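PDB 3U07: uncharacterized protein VPA0106 from Vibrio parahaemolyticus, which is of unknown function but probably carries a signal sequence and combines DUF1254 and DUF1214 family regions. Local coordinates for residues M116-N121 / T282-R287; G37-E42 / E300-G305. The protein carries 2 engineered substitutions. One frame throughout, in Å; residues are numbered along the deposited sequence.

Interaction 1: M116-N121 / T282-R287; sequences MGHYTN and TLLGTR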
HETATM    1  N   MSE A 116       0.128 -12.474  -1.131  1.00 16.32           N
HETATM    2  CA  MSE A 116      -1.290 -12.717  -0.893  1.00 13.78           C
HETATM    3  C   MSE A 116      -1.693 -12.866   0.574  1.00 18.32           C
HETATM    4  O   MSE A 116      -2.856 -13.123   0.876  1.00 18.56           O
HETATM    5  CB  MSE A 116      -1.728 -13.947  -1.692  1.00 18.15           C
HETATM    6  CG  MSE A 116      -1.583 -13.757  -3.196  1.00 24.40           C
HETATM    7 SE   MSE A 116      -2.697 -12.303  -3.859  0.66 32.65          SE
HETATM    8  CE  MSE A 116      -4.359 -13.273  -3.766  1.00 29.39           C
ATOM      9  N   GLY A 117      -0.737 -12.722   1.482  1.00 18.19           N
ATOM     10  CA  GLY A 117      -1.066 -12.815   2.893  1.00 20.47           C
ATOM     11  C   GLY A 117      -1.060 -11.406   3.465  1.00 24.19           C
ATOM     12  O   GLY A 117      -1.186 -11.198   4.674  1.00 18.12           O
ATOM     13  N   HIS A 118      -0.907 -10.450   2.551  1.00 20.62           N
ATOM     14  CA  HIS A 118      -0.848  -9.010   2.814  1.00 18.00           C
ATOM     15  C   HIS A 118       0.412  -8.557   3.553  1.00 22.59           C
ATOM     16  O   HIS A 118       0.366  -7.662   4.397  1.00 16.51           O
ATOM     17  CB  HIS A 118      -2.105  -8.517   3.547  1.00 16.99           C
ATOM     18  CG  HIS A 118      -2.370  -7.050   3.356  1.00 18.71           C
ATOM     19  ND1 HIS A 118      -2.101  -6.109   4.327  1.00 15.92           N
ATOM     20  CD2 HIS A 118      -2.850  -6.364   2.290  1.00 21.36           C
ATOM     21  CE1 HIS A 118      -2.404  -4.906   3.865  1.00 15.67           C
ATOM     22  NE2 HIS A 118      -2.858  -5.034   2.633  1.00 17.41           N
ATOM     23  N   TYR A 119       1.537  -9.193   3.224  1.00 18.10           N
ATOM     24  CA  TYR A 119       2.833  -8.830   3.797  1.00 16.40           C
ATOM     25  C   TYR A 119       3.672  -8.173   2.713  1.00 19.49           C
ATOM     26  O   TYR A 119       3.730  -8.667   1.585  1.00 17.28           O
ATOM     27  CB  TYR A 119       3.627 -10.050   4.271  1.00 13.97           C
ATOM     28  CG  TYR A 119       3.116 -10.716   5.510  1.00 16.92           C
ATOM     29  CD1 TYR A 119       2.339 -11.867   5.432  1.00 15.04           C
ATOM     30  CD2 TYR A 119       3.420 -10.203   6.768  1.00 17.36           C
ATOM     31  CE1 TYR A 119       1.878 -12.496   6.576  1.00 18.79           C
ATOM     32  CE2 TYR A 119       2.964 -10.825   7.922  1.00 17.77           C
ATOM     33  CZ  TYR A 119       2.192 -11.971   7.818  1.00 22.16           C
ATOM     34  OH  TYR A 119       1.726 -12.590   8.951  1.00 19.79           O
ATOM     35  N   THR A 120       4.311  -7.056   3.041  1.00 19.70           N
ATOM     36  CA  THR A 120       5.191  -6.414   2.076  1.00 18.03           C
ATOM     37  C   THR A 120       6.432  -7.328   2.037  1.00 18.41           C
ATOM     38  O   THR A 120       6.955  -7.708   3.087  1.00 22.42           O
ATOM     39  CB  THR A 120       5.593  -4.995   2.544  1.00 18.22           C
ATOM     40  OG1 THR A 120       4.520  -4.080   2.265  1.00 16.06           O
ATOM     41  CG2 THR A 120       6.859  -4.532   1.839  1.00 18.59           C
ATOM     42  N   ASN A 121       6.868  -7.730   0.846  1.00 21.13           N
ATOM     43  CA  ASN A 121       8.049  -8.590   0.757  1.00 15.97           C
ATOM     44  C   ASN A 121       9.202  -7.935   0.013  1.00 21.17           C
ATOM     45  O   ASN A 121      10.265  -8.526  -0.158  1.00 19.59           O
ATOM     46  CB  ASN A 121       7.714  -9.963   0.140  1.00 15.53           C
ATOM     47  CG  ASN A 121       6.966  -9.872  -1.188  1.00 19.54           C
ATOM     48  OD1 ASN A 121       6.968  -8.845  -1.866  1.00 19.02           O
ATOM     49  ND2 ASN A 121       6.338 -10.979  -1.571  1.00 20.79           N
ATOM     50  N   THR A 282       2.257  -1.600  13.467  1.00 22.43           N
ATOM     51  CA  THR A 282       1.675  -2.868  13.878  1.00 25.40           C
ATOM     52  C   THR A 282       0.668  -3.348  12.851  1.00 25.46           C
ATOM     53  O   THR A 282       0.183  -4.470  12.940  1.00 33.55           O
ATOM     54  CB  THR A 282       0.925  -2.747  15.221  1.00 25.79           C
ATOM     55  OG1 THR A 282      -0.210  -1.892  15.052  1.00 20.57           O
ATOM     56  CG2 THR A 282       1.833  -2.172  16.304  1.00 29.74           C
ATOM     57  N   LEU A 283       0.375  -2.498  11.869  1.00 28.59           N
ATOM     58  CA  LEU A 283      -0.622  -2.793  10.843  1.00 28.88           C
ATOM     59  C   LEU A 283      -0.100  -3.119   9.458  1.00 23.47           C
ATOM     60  O   LEU A 283      -0.721  -3.885   8.720  1.00 25.74           O
ATOM     61  CB  LEU A 283      -1.571  -1.605  10.701  1.00 30.27           C
ATOM     62  CG  LEU A 283      -2.211  -1.074  11.979  1.00 37.08           C
ATOM     63  CD1 LEU A 283      -2.960   0.215  11.668  1.00 36.20           C
ATOM     64  CD2 LEU A 283      -3.136  -2.122  12.558  1.00 25.82           C
ATOM     65  N   LEU A 284       1.016  -2.499   9.096  1.00 19.08           N
ATOM     66  CA  LEU A 284       1.605  -2.689   7.782  1.00 21.29           C
ATOM     67  C   LEU A 284       3.073  -3.027   7.938  1.00 24.97           C
ATOM     68  O   LEU A 284       3.825  -2.282   8.560  1.00 20.37           O
ATOM     69  CB  LEU A 284       1.434  -1.409   6.957  1.00 21.40           C
ATOM     70  CG  LEU A 284      -0.016  -0.940   6.762  1.00 22.85           C
ATOM     71  CD1 LEU A 284      -0.037   0.435   6.111  1.00 19.66           C
ATOM     72  CD2 LEU A 284      -0.770  -1.951   5.893  1.00 18.98           C
ATOM     73  N   GLY A 285       3.485  -4.154   7.370  1.00 17.80           N
ATOM     74  CA  GLY A 285       4.875  -4.549   7.496  1.00 12.26           C
ATOM     75  C   GLY A 285       5.244  -5.790   6.702  1.00 14.59           C
ATOM     76  O   GLY A 285       4.554  -6.173   5.752  1.00 18.30           O
ATOM     77  N   THR A 286       6.335  -6.422   7.109  1.00 22.09           N
ATOM     78  CA  THR A 286       6.847  -7.609   6.440  1.00 21.25           C
ATOM     79  C   THR A 286       6.654  -8.817   7.337  1.00 20.76           C
ATOM     80  O   THR A 286       6.251  -8.689   8.496  1.00 20.84           O
ATOM     81  CB  THR A 286       8.355  -7.470   6.194  1.00 20.85           C
ATOM     82  OG1 THR A 286       9.038  -7.527   7.457  1.00 20.14           O
ATOM     83  CG2 THR A 286       8.675  -6.128   5.526  1.00 19.61           C
ATOM     84  N   ARG A 287       6.937 -10.007   6.815  1.00 15.36           N
ATOM     85  CA  ARG A 287       6.816 -11.205   7.653  1.00 20.75           C
ATOM     86  C   ARG A 287       7.897 -11.138   8.747  1.00 22.21           C
ATOM     87  O   ARG A 287       7.713 -11.732   9.823  1.00 22.06           O
ATOM     88  CB  ARG A 287       7.014 -12.472   6.825  1.00 20.57           C
ATOM     89  CG  ARG A 287       5.835 -12.746   5.901  1.00 21.28           C
ATOM     90  CD  ARG A 287       5.929 -14.049   5.126  1.00 28.37           C
ATOM     91  NE  ARG A 287       4.779 -14.219   4.240  1.00 25.75           N
ATOM     92  CZ  ARG A 287       3.590 -14.693   4.609  1.00 24.65           C
ATOM     93  NH1 ARG A 287       3.367 -15.064   5.864  1.00 24.77           N
ATOM     94  NH2 ARG A 287       2.620 -14.791   3.712  1.00 20.42           N
TER
HETATM   95  O   HOH W   1      -1.053  -5.964   7.036  1.00 19.16           O
HETATM   96  O   HOH W   2       1.460  -5.350   5.733  1.00 22.98           O
HETATM   97  O   HOH W   3       7.562 -10.133   4.028  1.00 22.44           O
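One face of the Tyr-119 ring is overlaid by the side chain of Arg-287, whose CG lies 3.6 Å from the ring centroid in a CH-pi contact, 17° off the normal. Extended from CG to NE, the arginine runs across the tyrosine at about a right angle, and its guanidinium lies with one face against the ring rim: Tyr-119 CD1 sits 3.2 Å above the centre of the group, the two planes inclined by 40°. At the ring's edge, near its plane, comes Gly-285 O. At the edge of the His-118 imidazole lie Leu-284 CD2 and, in plane, a water bonded to ND1 that also donates to Leu-283 O. That Gly-285 carbonyl accepts the one direct hydrogen bond between the segments, from Thr-120 N (2.9 Å, 160° at the hydrogen). Thr-120 O in turn receives a CA-H...O contact from Thr-286 CA (3.4 Å), while a water donates to it and accepts from Arg-287 N. A further water donates to His-118 O and accepts from Gly-285 N. Thr-286 is the N-cap of helix 287-290. The contact thus pins the loop leading into that helix to the turn between strands 109-115 and 120-125. Salt bridges from Arg-287 to Asp-115 and to Asp-232, next to helix 228-231, fix the guanidinium; Tyr-119 OH bonds Arg-295, Thr-120 OG1 bonds His-112 of strand 109-115, and His-118 NE2 bonds Trp-307, just beyond helix 295-305.

Interaction 2: G37-E42 / E300-G305; sequences GYSIDE and EGTYLG
Tyr-38 and Thr-302 meet because each sends a group anti to its own backbone N: CG of the tyrosine, at chi1 176°, and CG2 of the threonine, whose OG1 stands beside the N at chi1 -75°. The result is a helix-helix packing contact between helix 26-52 and helix 295-305, their local axes 9.4 Å apart at closest approach and inclined by 44°. The backbones come nearest at Ser-39 and Thr-302, with CA atoms 6.2 Å apart. The methyl CG2 of Thr-302 fits between two side chains one helical turn apart, touching Tyr-38 CE2 at 3.6 Å and Glu-42 CB at 3.7 Å. The methyl approaches the tyrosine ring obliquely, while Glu-42 CG lies over one face of the same ring. From there the glutamate bends at chi2 and its carboxylate leads away from helix 295-305 to a salt bridge with Lys-45, leaving its aliphatic part to the contact. Farther along, Tyr-38 reaches Tyr-303 with its hydroxyl: OH comes in the plane of the second ring, at its edge, 3.5 Å from CD1. The Tyr-38 side chain also touches Met-267 and Leu-270, so helix 253-273 joins the same interface. On the Ser-39 side the chemistry turns polar. Ser-39 OG and Thr-302 OG1 are too far apart for a direct bond, and two waters bridge the helices here. One bonds both hydroxyls; the other donates to the backbone carbonyl of Ser-39 and also bonds the threonine. Thr-302 OG1 therefore holds two waters, each at 2.7 Å from that oxygen.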
ATOM      1  N   GLY A  37      -7.489 -15.815   8.464  1.00 18.35           N
ATOM      2  CA  GLY A  37      -7.771 -15.922   7.039  1.00 14.35           C
ATOM      3  C   GLY A  37      -8.211 -14.646   6.353  1.00 19.16           C
ATOM      4  O   GLY A  37      -8.049 -14.498   5.135  1.00 15.66           O
ATOM      5  N   TYR A  38      -8.747 -13.716   7.137  1.00 20.76           N
ATOM      6  CA  TYR A  38      -9.237 -12.438   6.618  1.00 20.13           C
ATOM      7  C   TYR A  38      -8.294 -11.728   5.650  1.00 20.66           C
ATOM      8  O   TYR A  38      -8.692 -11.360   4.542  1.00 22.12           O
ATOM      9  CB  TYR A  38      -9.552 -11.491   7.781  1.00 23.77           C
ATOM     10  CG  TYR A  38      -9.988 -10.107   7.351  1.00 20.16           C
ATOM     11  CD1 TYR A  38     -11.311  -9.846   6.988  1.00 20.02           C
ATOM     12  CD2 TYR A  38      -9.072  -9.057   7.302  1.00 24.67           C
ATOM     13  CE1 TYR A  38     -11.712  -8.567   6.587  1.00 23.69           C
ATOM     14  CE2 TYR A  38      -9.461  -7.778   6.903  1.00 21.61           C
ATOM     15  CZ  TYR A  38     -10.779  -7.541   6.547  1.00 23.99           C
ATOM     16  OH  TYR A  38     -11.156  -6.275   6.157  1.00 26.13           O
ATOM     17  N   SER A  39      -7.051 -11.522   6.067  1.00 15.30           N
ATOM     18  CA  SER A  39      -6.090 -10.826   5.212  1.00 19.13           C
ATOM     19  C   SER A  39      -5.903 -11.531   3.869  1.00 19.11           C
ATOM     20  O   SER A  39      -5.842 -10.888   2.824  1.00 21.36           O
ATOM     21  CB  SER A  39      -4.744 -10.683   5.929  1.00 17.97           C
ATOM     22  OG  SER A  39      -4.879  -9.900   7.103  1.00 20.60           O
ATOM     23  N   ILE A  40      -5.816 -12.854   3.897  1.00 21.68           N
ATOM     24  CA  ILE A  40      -5.655 -13.625   2.669  1.00 17.69           C
ATOM     25  C   ILE A  40      -6.938 -13.553   1.839  1.00 18.28           C
ATOM     26  O   ILE A  40      -6.899 -13.332   0.632  1.00 17.14           O
ATOM     27  CB  ILE A  40      -5.346 -15.101   2.981  1.00 13.96           C
ATOM     28  CG1 ILE A  40      -3.987 -15.205   3.682  1.00 21.83           C
ATOM     29  CG2 ILE A  40      -5.333 -15.915   1.687  1.00 13.08           C
ATOM     30  CD1 ILE A  40      -3.755 -16.515   4.405  1.00 20.37           C
ATOM     31  N   ASP A  41      -8.081 -13.718   2.496  1.00 15.75           N
ATOM     32  CA  ASP A  41      -9.350 -13.683   1.785  1.00 17.49           C
ATOM     33  C   ASP A  41      -9.578 -12.351   1.082  1.00 22.87           C
ATOM     34  O   ASP A  41      -9.942 -12.320  -0.093  1.00 19.91           O
ATOM     35  CB  ASP A  41     -10.510 -13.978   2.747  1.00 20.48           C
ATOM     36  CG  ASP A  41     -11.798 -14.315   2.011  1.00 28.17           C
ATOM     37  OD1 ASP A  41     -11.718 -15.048   1.006  1.00 28.54           O
ATOM     38  OD2 ASP A  41     -12.886 -13.863   2.432  1.00 28.48           O
ATOM     39  N   GLU A  42      -9.349 -11.248   1.788  1.00 22.58           N
ATOM     40  CA  GLU A  42      -9.564  -9.938   1.188  1.00 19.53           C
ATOM     41  C   GLU A  42      -8.570  -9.653   0.063  1.00 20.46           C
ATOM     42  O   GLU A  42      -8.912  -8.997  -0.920  1.00 22.08           O
ATOM     43  CB  GLU A  42      -9.507  -8.848   2.263  1.00 26.55           C
ATOM     44  CG  GLU A  42     -10.612  -8.964   3.326  1.00 25.90           C
ATOM     45  CD  GLU A  42     -12.017  -8.888   2.735  1.00 29.40           C
ATOM     46  OE1 GLU A  42     -12.288  -7.943   1.965  1.00 22.50           O
ATOM     47  OE2 GLU A  42     -12.854  -9.766   3.042  1.00 32.17           O
ATOM     48  N   GLU A 300      -6.212  -5.523  10.795  1.00 23.07           N
ATOM     49  CA  GLU A 300      -6.667  -4.137  10.669  1.00 26.21           C
ATOM     50  C   GLU A 300      -5.861  -3.415   9.588  1.00 25.48           C
ATOM     51  O   GLU A 300      -6.288  -2.384   9.060  1.00 26.68           O
ATOM     52  CB  GLU A 300      -6.544  -3.391  12.009  1.00 29.72           C
ATOM     53  CG  GLU A 300      -7.504  -3.862  13.120  1.00 29.10           C
ATOM     54  CD  GLU A 300      -8.984  -3.619  12.803  1.00 29.83           C
ATOM     55  OE1 GLU A 300      -9.294  -2.835  11.883  1.00 26.24           O
ATOM     56  OE2 GLU A 300      -9.842  -4.211  13.493  1.00 24.54           O
ATOM     57  N   GLY A 301      -4.692  -3.958   9.259  1.00 21.78           N
ATOM     58  CA  GLY A 301      -3.873  -3.351   8.223  1.00 21.09           C
ATOM     59  C   GLY A 301      -4.638  -3.375   6.916  1.00 25.02           C
ATOM     60  O   GLY A 301      -4.616  -2.413   6.148  1.00 20.74           O
ATOM     61  N   THR A 302      -5.325  -4.487   6.667  1.00 15.75           N
ATOM     62  CA  THR A 302      -6.120  -4.651   5.456  1.00 18.98           C
ATOM     63  C   THR A 302      -7.439  -3.877   5.583  1.00 21.33           C
ATOM     64  O   THR A 302      -7.904  -3.241   4.631  1.00 22.46           O
ATOM     65  CB  THR A 302      -6.451  -6.150   5.205  1.00 23.52           C
ATOM     66  OG1 THR A 302      -5.285  -6.830   4.721  1.00 20.33           O
ATOM     67  CG2 THR A 302      -7.576  -6.290   4.189  1.00 21.73           C
ATOM     68  N   TYR A 303      -8.035  -3.944   6.768  1.00 25.88           N
ATOM     69  CA  TYR A 303      -9.300  -3.273   7.022  1.00 25.18           C
ATOM     70  C   TYR A 303      -9.214  -1.768   6.883  1.00 29.15           C
ATOM     71  O   TYR A 303     -10.063  -1.142   6.247  1.00 22.14           O
ATOM     72  CB  TYR A 303      -9.802  -3.614   8.425  1.00 21.30           C
ATOM     73  CG  TYR A 303     -11.185  -3.073   8.712  1.00 30.77           C
ATOM     74  CD1 TYR A 303     -12.313  -3.658   8.143  1.00 34.37           C
ATOM     75  CD2 TYR A 303     -11.364  -1.969   9.541  1.00 30.95           C
ATOM     76  CE1 TYR A 303     -13.585  -3.160   8.397  1.00 40.72           C
ATOM     77  CE2 TYR A 303     -12.634  -1.460   9.798  1.00 30.92           C
ATOM     78  CZ  TYR A 303     -13.736  -2.062   9.227  1.00 38.84           C
ATOM     79  OH  TYR A 303     -14.992  -1.577   9.486  1.00 44.33           O
ATOM     80  N   LEU A 304      -8.185  -1.183   7.467  1.00 29.90           N
ATOM     81  CA  LEU A 304      -8.072   0.254   7.403  1.00 39.65           C
ATOM     82  C   LEU A 304      -7.417   0.742   6.090  1.00 44.47           C
ATOM     83  O   LEU A 304      -7.986   1.615   5.424  1.00 52.18           O
ATOM     84  CB  LEU A 304      -7.344   0.761   8.674  1.00 24.80           C
ATOM     85  CG  LEU A 304      -8.201   0.535   9.959  1.00 30.64           C
ATOM     86  CD1 LEU A 304      -7.407   0.807  11.231  1.00 32.91           C
ATOM     87  CD2 LEU A 304      -9.443   1.425   9.918  1.00 32.07           C
ATOM     88  N   GLY A 305      -6.333   0.096   5.630  1.00 37.77           N
ATOM     89  CA  GLY A 305      -5.686   0.559   4.397  1.00 30.84           C
ATOM     90  C   GLY A 305      -4.933  -0.441   3.531  1.00 29.96           C
ATOM     91  O   GLY A 305      -3.734  -0.297   3.245  1.00 34.59           O
TER
HETATM   92  O   HOH W   4      -5.572  -8.120   2.397  1.00 18.71           O
HETATM   93  O   HOH W   5      -3.762  -7.360   6.928  1.00 19.39           O

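Overall arrangement
Both contacts are largely buried, their centres 10 Å apart, and they touch directly: His-118 of interaction 1 packs its CG against Thr-302 OG1 of interaction 2, and Leu-283 rests on Glu-300 and Gly-301. They hold different elements. Interaction 1 joins a strand-connecting turn to a loop, with a backbone hydrogen bond, an arginine-on-tyrosine overlay and charged anchors; interaction 2 joins two helices through a threonine methyl and tyrosine rings, with a smaller buried area of 192 against 367 Å². Water bridges occur in both, linking mainly backbone atoms in the first and hydroxyls in the second. Helix 295-305 thus lies against both helix 26-52 and the 116-121 turn.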